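Hydrogenase/urease nickel incorporation protein HypB (PDB 4LPS) is a GTPase that helps insert nickel into [NiFe]-hydrogenase and is also required for maturation of urease in Helicobacter pylori. Local coordinates at residues A[147-153]-A[236-242]. Residues are numbered along the deposited sequence; the frame is centred on the assembly and turned at random.
Sequences NLGAAMN and YQSTHSF
Y236 meets M152 with the edge of its ring: CD2 lies 3.7 Å from M152 CG, and the sulfur sits obliquely to the ring, a Met-aromatic contact. With CG opposite the backbone N (chi1 174°), the ring is carried to M152 and its OH reaches D177. Q237 bends at chi2 and brings its amide oxygen back over A151, OE1 standing 3.3 Å from A151 CB; water 2 donates to both OE1 and G149 O, while NE2 is held by N235. The one direct hydrogen bond between the segments follows, from S238 N to A151 O at 2.8 Å. Water 3 bridges the carbonyl oxygens of A150 and S238 beside it. N147–A151 form the loop entering strand 152-158 of the parallel sheet in this P-loop G3E GTPase, and the C-terminal tail after helix 218-234 packs along that loop and the strand's first residues, M152 and N153. S238 OG accepts from H240 N, forming an ST turn. H240 then lays CD2 over the centre of one face of the F242 ring. N147 CA lies over the opposite face, offset toward the rim, 3.7 Å from the ring centroid in a CH-pi contact; N147 OD1 accepts from G149 N, an Asx turn that holds its amide. N153 reaches the edge of the terminal ring, ND2 3.2 Å from F242 CZ with amide and ring planes 71° apart, while N50 binds its OD1 and water 4 accepts from ND2. Water 1 accepts from F242 N and, weakly, from N147 ND2.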
loop_
_atom_site.group_PDB
_atom_site.type_symbol
_atom_site.label_atom_id
_atom_site.label_comp_id
_atom_site.label_asym_id
_atom_site.label_seq_id
_atom_site.Cartn_x
_atom_site.Cartn_y
_atom_site.Cartn_z
ATOM N N ASN A 147 -12.308 -0.518 4.552
ATOM C CA ASN A 147 -11.783 -1.862 4.317
ATOM C C ASN A 147 -11.845 -2.208 2.830
ATOM O O ASN A 147 -12.887 -2.042 2.193
ATOM C CB ASN A 147 -12.573 -2.895 5.129
ATOM C CG ASN A 147 -11.825 -4.206 5.299
ATOM O OD1 ASN A 147 -11.054 -4.621 4.432
ATOM N ND2 ASN A 147 -12.065 -4.874 6.421
ATOM N N LEU A 148 -10.735 -2.682 2.274
ATOM C CA LEU A 148 -10.720 -3.114 0.879
ATOM C C LEU A 148 -10.505 -4.622 0.784
ATOM O O LEU A 148 -10.294 -5.164 -0.302
ATOM C CB LEU A 148 -9.636 -2.367 0.095
ATOM C CG LEU A 148 -9.758 -0.839 0.077
ATOM C CD1 LEU A 148 -8.575 -0.199 -0.635
ATOM C CD2 LEU A 148 -11.070 -0.415 -0.563
ATOM N N GLY A 149 -10.575 -5.296 1.929
ATOM C CA GLY A 149 -10.368 -6.730 1.980
ATOM C C GLY A 149 -8.909 -7.146 1.936
ATOM O O GLY A 149 -8.604 -8.318 1.726
ATOM N N ALA A 150 -8.006 -6.193 2.138
ATOM C CA ALA A 150 -6.574 -6.464 2.034
ATOM C C ALA A 150 -6.069 -7.354 3.163
ATOM O O ALA A 150 -6.607 -7.341 4.275
ATOM C CB ALA A 150 -5.790 -5.161 2.015
ATOM N N ALA A 151 -5.035 -8.136 2.864
ATOM C CA ALA A 151 -4.325 -8.907 3.880
ATOM C C ALA A 151 -3.481 -7.978 4.747
ATOM O O ALA A 151 -3.367 -8.166 5.959
ATOM C CB ALA A 151 -3.459 -9.975 3.232
ATOM N N MET A 152 -2.888 -6.974 4.110
ATOM C CA MET A 152 -2.114 -5.971 4.828
ATOM C C MET A 152 -2.444 -4.573 4.340
ATOM O O MET A 152 -2.599 -4.331 3.139
ATOM C CB MET A 152 -0.606 -6.212 4.685
ATOM C CG MET A 152 -0.111 -7.575 5.139
ATOM S SD MET A 152 1.695 -7.657 5.155
ATOM C CE MET A 152 2.050 -6.732 6.651
ATOM N N ASN A 153 -2.555 -3.660 5.295
ATOM C CA ASN A 153 -2.666 -2.244 5.001
ATOM C C ASN A 153 -1.394 -1.560 5.474
ATOM O O ASN A 153 -1.081 -1.557 6.665
ATOM C CB ASN A 153 -3.904 -1.648 5.669
ATOM C CG ASN A 153 -5.172 -2.390 5.301
ATOM O OD1 ASN A 153 -5.754 -2.162 4.239
ATOM N ND2 ASN A 153 -5.602 -3.293 6.174
ATOM N N TYR A 236 -0.590 -14.021 6.664
ATOM C CA TYR A 236 -1.064 -12.985 7.573
ATOM C C TYR A 236 -2.250 -12.258 6.961
ATOM O O TYR A 236 -2.167 -11.748 5.844
ATOM C CB TYR A 236 0.041 -11.983 7.911
ATOM C CG TYR A 236 -0.451 -10.814 8.738
ATOM C CD1 TYR A 236 -0.576 -10.914 10.118
ATOM C CD2 TYR A 236 -0.799 -9.610 8.135
ATOM C CE1 TYR A 236 -1.030 -9.848 10.874
ATOM C CE2 TYR A 236 -1.256 -8.541 8.880
ATOM C CZ TYR A 236 -1.367 -8.665 10.249
ATOM O OH TYR A 236 -1.820 -7.598 10.992
ATOM N N GLN A 237 -3.344 -12.192 7.709
ATOM C CA GLN A 237 -4.534 -11.496 7.245
ATOM C C GLN A 237 -5.017 -10.564 8.338
ATOM O O GLN A 237 -5.490 -11.017 9.383
ATOM C CB GLN A 237 -5.634 -12.487 6.860
ATOM C CG GLN A 237 -5.272 -13.384 5.686
ATOM C CD GLN A 237 -5.425 -12.683 4.352
ATOM O OE1 GLN A 237 -6.073 -11.640 4.254
ATOM N NE2 GLN A 237 -4.823 -13.252 3.313
ATOM N N SER A 238 -4.886 -9.263 8.090
ATOM C CA SER A 238 -5.233 -8.250 9.080
ATOM C C SER A 238 -6.680 -8.382 9.538
ATOM O O SER A 238 -7.592 -8.568 8.727
ATOM C CB SER A 238 -4.991 -6.849 8.515
ATOM O OG SER A 238 -5.406 -5.851 9.429
ATOM N N THR A 239 -6.881 -8.285 10.847
ATOM C CA THR A 239 -8.220 -8.326 11.407
ATOM C C THR A 239 -8.681 -6.921 11.759
ATOM O O THR A 239 -9.633 -6.749 12.522
ATOM C CB THR A 239 -8.283 -9.210 12.671
ATOM O OG1 THR A 239 -7.385 -8.692 13.662
ATOM C CG2 THR A 239 -7.892 -10.641 12.344
ATOM N N HIS A 240 -8.006 -5.919 11.198
ATOM C CA HIS A 240 -8.304 -4.536 11.544
ATOM C C HIS A 240 -9.707 -4.131 11.124
ATOM O O HIS A 240 -10.144 -4.418 10.007
ATOM C CB HIS A 240 -7.310 -3.568 10.908
ATOM C CG HIS A 240 -7.563 -2.142 11.281
ATOM N ND1 HIS A 240 -7.249 -1.633 12.522
ATOM C CD2 HIS A 240 -8.153 -1.131 10.597
ATOM C CE1 HIS A 240 -7.603 -0.362 12.577
ATOM N NE2 HIS A 240 -8.157 -0.034 11.425
ATOM N N SER A 241 -10.404 -3.452 12.027
ATOM C CA SER A 241 -11.739 -2.952 11.740
ATOM C C SER A 241 -11.708 -1.499 11.296
ATOM O O SER A 241 -11.172 -0.633 11.989
ATOM C CB SER A 241 -12.641 -3.095 12.953
ATOM O OG SER A 241 -13.951 -2.662 12.632
ATOM N N PHE A 242 -12.299 -1.240 10.138
ATOM C CA PHE A 242 -12.279 0.084 9.542
ATOM C C PHE A 242 -13.558 0.848 9.874
ATOM O O PHE A 242 -13.562 2.076 9.973
ATOM C CB PHE A 242 -12.094 -0.038 8.031
ATOM C CG PHE A 242 -10.786 -0.663 7.635
ATOM C CD1 PHE A 242 -10.591 -2.034 7.748
ATOM C CD2 PHE A 242 -9.754 0.116 7.145
ATOM C CE1 PHE A 242 -9.392 -2.612 7.384
ATOM C CE2 PHE A 242 -8.551 -0.457 6.779
ATOM C CZ PHE A 242 -8.372 -1.823 6.899
ATOM O OXT PHE A 242 -14.622 0.254 10.049
HETATM O O HOH W 1 -13.827 -3.133 8.607
HETATM O O HOH W 2 -7.039 -10.723 1.942
HETATM O O HOH W 3 -8.018 -9.032 6.068
HETATM O O HOH W 4 -4.724 -3.579 8.833
#